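Local coordinates for alpha,alpha-trehalose-phosphate synthase (UDP-forming) (Burkholderia multivorans, PDB 5UOF), which belongs to glycosyltransferase family 20, within the GT-B clan, whose members fold into two Rossmann-like domains facing each other across a cleft, at residues 88-93 / 140-145; 98-103 / 167-172. One frame throughout, in Å; residues are numbered along the deposited sequence.

Contact 1: residues 88-93 / 140-145. With EDO (1,2-ethanediol), chain J.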
loop_
_atom_site.group_PDB
_atom_site.type_symbol
_atom_site.label_atom_id
_atom_site.label_comp_id
_atom_site.label_asym_id
_atom_site.label_seq_id
_atom_site.Cartn_x
_atom_site.Cartn_y
_atom_site.Cartn_z
ATOM N N GLY A 88 17.979 11.391 3.434
ATOM C CA GLY A 88 16.874 12.317 3.531
ATOM C C GLY A 88 15.633 11.800 2.839
ATOM O O GLY A 88 15.225 10.662 3.054
ATOM N N PHE A 89 15.067 12.618 1.956
ATOM C CA PHE A 89 13.731 12.352 1.428
ATOM C C PHE A 89 13.679 11.076 0.588
ATOM O O PHE A 89 12.714 10.307 0.684
ATOM C CB PHE A 89 13.267 13.559 0.603
ATOM C CG PHE A 89 12.015 13.310 -0.195
ATOM C CD1 PHE A 89 10.761 13.400 0.407
ATOM C CD2 PHE A 89 12.091 12.998 -1.543
ATOM C CE1 PHE A 89 9.611 13.167 -0.328
ATOM C CE2 PHE A 89 10.946 12.776 -2.293
ATOM C CZ PHE A 89 9.695 12.849 -1.682
ATOM N N SER A 90 14.702 10.829 -0.240
ATOM C CA SER A 90 14.686 9.668 -1.134
ATOM C C SER A 90 14.570 8.371 -0.348
ATOM O O SER A 90 13.795 7.475 -0.699
ATOM C CB SER A 90 15.957 9.622 -1.987
ATOM O OG SER A 90 16.074 10.729 -2.841
ATOM N N ASN A 91 15.360 8.239 0.708
ATOM C CA ASN A 91 15.347 6.981 1.444
ATOM C C ASN A 91 14.377 6.985 2.619
ATOM O O ASN A 91 13.913 5.912 3.027
ATOM C CB ASN A 91 16.761 6.641 1.918
ATOM C CG ASN A 91 17.648 6.134 0.775
ATOM O OD1 ASN A 91 17.192 5.382 -0.096
ATOM N ND2 ASN A 91 18.905 6.553 0.767
ATOM N N ALA A 92 14.043 8.154 3.158
ATOM C CA ALA A 92 13.086 8.211 4.256
ATOM C C ALA A 92 11.641 8.215 3.788
ATOM O O ALA A 92 10.763 7.839 4.565
ATOM C CB ALA A 92 13.327 9.454 5.129
ATOM N N THR A 93 11.371 8.641 2.552
ATOM C CA THR A 93 9.996 8.764 2.073
ATOM C C THR A 93 9.767 7.986 0.785
ATOM O O THR A 93 8.887 7.129 0.741
ATOM C CB THR A 93 9.619 10.245 1.853
ATOM O OG1 THR A 93 9.864 10.996 3.041
ATOM C CG2 THR A 93 8.143 10.375 1.494
ATOM N N ASP A 140 17.228 5.986 -11.668
ATOM C CA ASP A 140 16.654 5.628 -10.373
ATOM C C ASP A 140 16.210 6.803 -9.507
ATOM O O ASP A 140 16.399 7.976 -9.851
ATOM C CB ASP A 140 17.616 4.743 -9.582
ATOM C CG ASP A 140 16.885 3.636 -8.822
ATOM O OD1 ASP A 140 15.652 3.483 -9.028
ATOM O OD2 ASP A 140 17.523 2.929 -8.012
ATOM N N TYR A 141 15.618 6.462 -8.359
ATOM C CA TYR A 141 14.734 7.375 -7.646
ATOM C C TYR A 141 15.458 8.543 -6.978
ATOM O O TYR A 141 14.812 9.564 -6.710
ATOM C CB TYR A 141 13.914 6.578 -6.617
ATOM C CG TYR A 141 14.741 5.909 -5.543
ATOM C CD1 TYR A 141 15.376 4.688 -5.777
ATOM C CD2 TYR A 141 14.905 6.509 -4.300
ATOM C CE1 TYR A 141 16.148 4.095 -4.797
ATOM C CE2 TYR A 141 15.666 5.921 -3.314
ATOM C CZ TYR A 141 16.286 4.715 -3.568
ATOM O OH TYR A 141 17.052 4.138 -2.581
ATOM N N HIS A 142 16.759 8.423 -6.677
ATOM C CA HIS A 142 17.468 9.556 -6.084
ATOM C C HIS A 142 17.550 10.727 -7.044
ATOM O O HIS A 142 17.767 11.864 -6.606
ATOM C CB HIS A 142 18.900 9.176 -5.677
ATOM C CG HIS A 142 18.992 8.111 -4.622
ATOM N ND1 HIS A 142 18.713 8.352 -3.294
ATOM C CD2 HIS A 142 19.375 6.816 -4.695
ATOM C CE1 HIS A 142 18.901 7.246 -2.596
ATOM N NE2 HIS A 142 19.301 6.298 -3.425
ATOM N N LEU A 143 17.410 10.463 -8.346
ATOM C CA LEU A 143 17.601 11.468 -9.388
ATOM C C LEU A 143 16.315 11.733 -10.156
ATOM O O LEU A 143 16.357 12.251 -11.270
ATOM C CB LEU A 143 18.703 11.024 -10.352
ATOM C CG LEU A 143 20.115 10.988 -9.787
ATOM C CD1 LEU A 143 21.032 10.130 -10.658
ATOM C CD2 LEU A 143 20.637 12.409 -9.652
ATOM N N LEU A 144 15.173 11.345 -9.601
ATOM C CA LEU A 144 13.903 11.590 -10.280
ATOM C C LEU A 144 13.709 13.031 -10.765
ATOM O O LEU A 144 13.293 13.211 -11.922
ATOM C CB LEU A 144 12.781 11.117 -9.346
ATOM C CG LEU A 144 11.399 10.992 -9.964
ATOM C CD1 LEU A 144 10.669 9.874 -9.275
ATOM C CD2 LEU A 144 10.660 12.309 -9.795
ATOM N N PRO A 145 13.993 14.081 -9.987
ATOM C CA PRO A 145 13.776 15.449 -10.485
ATOM C C PRO A 145 14.828 15.946 -11.469
ATOM O O PRO A 145 14.792 17.125 -11.842
ATOM C CB PRO A 145 13.809 16.301 -9.200
ATOM C CG PRO A 145 13.807 15.342 -8.052
ATOM C CD PRO A 145 14.420 14.086 -8.578
HETATM C C1 EDO J . 17.398 2.143 1.351
HETATM O O1 EDO J . 16.918 3.149 2.248
HETATM C C2 EDO J . 16.861 0.796 1.808
HETATM O O2 EDO J . 17.215 0.584 3.179
HETATM O O HOH W 1 18.317 11.916 -3.465
#

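Contact 2: residues 98-103 / 167-172. With EDO (1,2-ethanediol), chain H.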
loop_
_atom_site.group_PDB
_atom_site.type_symbol
_atom_site.label_atom_id
_atom_site.label_comp_id
_atom_site.label_asym_id
_atom_site.label_seq_id
_atom_site.Cartn_x
_atom_site.Cartn_y
_atom_site.Cartn_z
ATOM N N PHE A 98 7.445 3.480 -2.213
ATOM C CA PHE A 98 7.492 2.744 -3.475
ATOM C C PHE A 98 7.644 1.243 -3.252
ATOM O O PHE A 98 7.329 0.462 -4.158
ATOM C CB PHE A 98 8.636 3.241 -4.359
ATOM C CG PHE A 98 8.369 4.560 -5.058
ATOM C CD1 PHE A 98 7.637 5.574 -4.448
ATOM C CD2 PHE A 98 8.898 4.793 -6.320
ATOM C CE1 PHE A 98 7.436 6.803 -5.096
ATOM C CE2 PHE A 98 8.690 5.995 -6.979
ATOM C CZ PHE A 98 7.962 7.013 -6.360
ATOM N N HIS A 99 8.129 0.818 -2.081
ATOM C CA HIS A 99 8.144 -0.606 -1.743
ATOM C C HIS A 99 6.938 -0.998 -0.908
ATOM O O HIS A 99 6.969 -2.030 -0.216
ATOM C CB HIS A 99 9.453 -0.982 -1.051
ATOM C CG HIS A 99 10.633 -0.947 -1.973
ATOM N ND1 HIS A 99 11.287 0.222 -2.302
ATOM C CD2 HIS A 99 11.243 -1.930 -2.686
ATOM C CE1 HIS A 99 12.257 -0.042 -3.161
ATOM N NE2 HIS A 99 12.254 -1.342 -3.406
ATOM N N TYR A 100 5.872 -0.198 -0.973
ATOM C CA TYR A 100 4.584 -0.528 -0.361
ATOM C C TYR A 100 4.685 -0.608 1.161
ATOM O O TYR A 100 3.952 -1.352 1.820
ATOM C CB TYR A 100 4.003 -1.817 -0.957
ATOM C CG TYR A 100 3.408 -1.581 -2.327
ATOM C CD1 TYR A 100 4.216 -1.447 -3.443
ATOM C CD2 TYR A 100 2.036 -1.459 -2.500
ATOM C CE1 TYR A 100 3.671 -1.209 -4.699
ATOM C CE2 TYR A 100 1.490 -1.219 -3.739
ATOM C CZ TYR A 100 2.304 -1.100 -4.840
ATOM O OH TYR A 100 1.750 -0.868 -6.077
ATOM N N ARG A 101 5.581 0.194 1.736
ATOM C CA ARG A 101 5.670 0.328 3.184
ATOM C C ARG A 101 5.391 1.767 3.610
ATOM O O ARG A 101 6.272 2.447 4.144
ATOM C CB ARG A 101 7.038 -0.142 3.686
ATOM C CG ARG A 101 7.309 -1.650 3.537
ATOM C CD ARG A 101 6.353 -2.504 4.382
ATOM N NE ARG A 101 6.355 -2.175 5.809
ATOM C CZ ARG A 101 7.080 -2.810 6.732
ATOM N NH1 ARG A 101 7.889 -3.803 6.387
ATOM N NH2 ARG A 101 6.996 -2.448 8.006
ATOM N N GLY A 102 4.160 2.237 3.395
ATOM C CA GLY A 102 3.785 3.563 3.860
ATOM C C GLY A 102 3.986 3.766 5.349
ATOM O O GLY A 102 4.218 4.892 5.798
ATOM N N ASP A 103 3.907 2.683 6.133
ATOM C CA ASP A 103 4.069 2.767 7.582
ATOM C C ASP A 103 5.478 3.170 7.988
ATOM O O ASP A 103 5.672 3.655 9.108
ATOM C CB ASP A 103 3.735 1.424 8.234
ATOM C CG ASP A 103 4.618 0.294 7.727
ATOM O OD1 ASP A 103 4.575 -0.016 6.515
ATOM O OD2 ASP A 103 5.366 -0.289 8.544
ATOM N N PHE A 167 7.128 1.078 -9.081
ATOM C CA PHE A 167 6.349 2.313 -9.029
ATOM C C PHE A 167 4.974 1.978 -8.479
ATOM O O PHE A 167 4.248 1.174 -9.085
ATOM C CB PHE A 167 6.230 2.996 -10.391
ATOM C CG PHE A 167 5.739 4.405 -10.289
ATOM C CD1 PHE A 167 6.616 5.417 -9.949
ATOM C CD2 PHE A 167 4.397 4.714 -10.486
ATOM C CE1 PHE A 167 6.165 6.734 -9.818
ATOM C CE2 PHE A 167 3.947 6.029 -10.367
ATOM C CZ PHE A 167 4.836 7.036 -10.043
ATOM N N PRO A 168 4.597 2.542 -7.332
ATOM C CA PRO A 168 3.353 2.135 -6.681
ATOM C C PRO A 168 2.116 2.665 -7.390
ATOM O O PRO A 168 2.143 3.694 -8.069
ATOM C CB PRO A 168 3.485 2.732 -5.277
ATOM C CG PRO A 168 4.299 3.986 -5.496
ATOM C CD PRO A 168 5.261 3.656 -6.626
ATOM N N SER A 169 1.012 1.930 -7.212
ATOM C CA SER A 169 -0.281 2.367 -7.723
ATOM C C SER A 169 -0.690 3.701 -7.078
ATOM O O SER A 169 -0.176 4.072 -6.021
ATOM C CB SER A 169 -1.329 1.292 -7.453
ATOM O OG SER A 169 -1.400 1.018 -6.070
ATOM N N PRO A 170 -1.599 4.451 -7.717
ATOM C CA PRO A 170 -1.852 5.834 -7.249
ATOM C C PRO A 170 -2.292 5.924 -5.798
ATOM O O PRO A 170 -1.865 6.839 -5.084
ATOM C CB PRO A 170 -2.944 6.332 -8.208
ATOM C CG PRO A 170 -2.771 5.508 -9.447
ATOM C CD PRO A 170 -2.290 4.163 -8.988
ATOM N N ASP A 171 -3.127 4.986 -5.329
ATOM C CA ASP A 171 -3.565 5.015 -3.938
ATOM C C ASP A 171 -2.384 4.936 -2.975
ATOM O O ASP A 171 -2.444 5.479 -1.869
ATOM C CB ASP A 171 -4.546 3.867 -3.682
ATOM C CG ASP A 171 -4.113 2.557 -4.344
ATOM O OD1 ASP A 171 -3.882 2.529 -5.583
ATOM O OD2 ASP A 171 -4.034 1.539 -3.614
ATOM N N VAL A 172 -1.314 4.253 -3.371
ATOM C CA VAL A 172 -0.159 4.108 -2.497
ATOM C C VAL A 172 0.836 5.236 -2.731
ATOM O O VAL A 172 1.446 5.739 -1.782
ATOM C CB VAL A 172 0.479 2.722 -2.722
ATOM C CG1 VAL A 172 1.795 2.588 -1.956
ATOM C CG2 VAL A 172 -0.512 1.628 -2.283
HETATM C C1 EDO H . 0.538 -0.422 1.055
HETATM O O1 EDO H . -0.299 -1.095 1.997
HETATM C C2 EDO H . 0.885 0.954 1.607
HETATM O O2 EDO H . 1.748 0.812 2.742
HETATM O O HOH W 2 3.027 -1.215 -8.609
#

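Contact 1: residues 88-93 / 140-145
Asn91 reaches across from the first turn of its helix to the hydroxyl of Tyr141, the two side chains crossing at about a right angle. Tyr141 OH donates to Asn91 OD1 at 2.8 Å, and the donor lies in the carbonyl plane with a C=O...donor angle of 157°. The oxygen sits at the edge of the phenol, near its plane, while the amide itself is turned 69° from that ring. Tyr86 O takes a hydrogen bond from Asn91 ND2; with one end of the amide held there and the other by the tyrosine, its rotation is settled. A 1,2-ethanediol adds a weak bond from its O1 to Asn91 OD1.

His142 lies beside this pair. Its CE1 comes 3.4 Å from Asn91 ND2, which approaches at the imidazole edge, and amide and ring stand nearly perpendicular, at 83°. The imidazole also leans over the tyrosine: Tyr141 CE2 is 3.5 Å above the His142 plane, toward the rim. Tyr141 CG lies between its backbone N and carbonyl carbon. Ser90 closes the group, its CB 3.3 Å from His142 ND1 and its carbonyl O 3.6 Å from Tyr141 CE2. A water lies within hydrogen-bonding distance of Ser90 OG and His142 O, a link that holds for one of the two Ser90 conformers and is doubtful to that extent.

The contact joins the start of helix 89-98 to the loop between strand 135-139 of the mixed sheet and helix 146-152. Helix 109-127 meets both segments: Tyr115 touches Ser90, and its OH bonds to Tyr141 O. Tyr85 and Tyr86 at the end of helix 79-86 meet the His142 ring.

Contact 2: residues 98-103 / 167-172
Tyr100 lies across Pro168, Ser169 and Val172. From CB, CG is set anti to the carbonyl carbon (chi1 -77°), and the ring continues from there toward the second segment. Along the CD2-CE2 flank the ring borders Val172, with Tyr100 CE2 3.8 Å from Val172 CG2, while Val172 CG1 lies over a face near the rim. CD2 also approaches C1 of a 1,2-ethanediol. Along the CE1 flank, from the same side of the ring plane as the valine, Pro168 CB comes 4.0 Å from Tyr100 CE1, and CZ rests by Pro168 CA. At the tip, Ser169 N donates to Tyr100 OH at 3.1 Å (162° at the hydrogen). Water 2 donates to the same oxygen, bridging it to Phe167 O, and Asp171 OD2 of the second subunit is also hydrogen-bonded to it.

Pro168 CD also sits over the Phe98 ring, 3.7 Å from its centroid and 16° off the normal, a CH-pi contact. The Phe167 ring meets Phe98 obliquely, Phe98 CE2 and Phe167 CD1 being 3.7 Å apart.

Tyr100, with positive phi, is the C' residue of a Schellman motif that ends helix 89-98; the turn thus delivers its side chain to the N-terminal end of helix 170-173, at the interface between the two subunits.

Overall arrangement
Contacts 1 and 2 use opposite ends of helix 89-98: its first turn meets the loop after strand 135-139, whereas its last residue and the turn that follows meet the approach to helix 170-173. Their centres are 14 Å apart, and their nearest atoms, about 5 Å apart, do not touch. Both are largely buried, but in different ways. Contact 1 lies inside one chain, with no other protein chain touching it, and is chiefly polar and aromatic, turning on an amide, a phenol and an imidazole. Contact 2 buries more surface, relies on prolines, phenylalanines and a valine, and places its polar tip at the subunit interface.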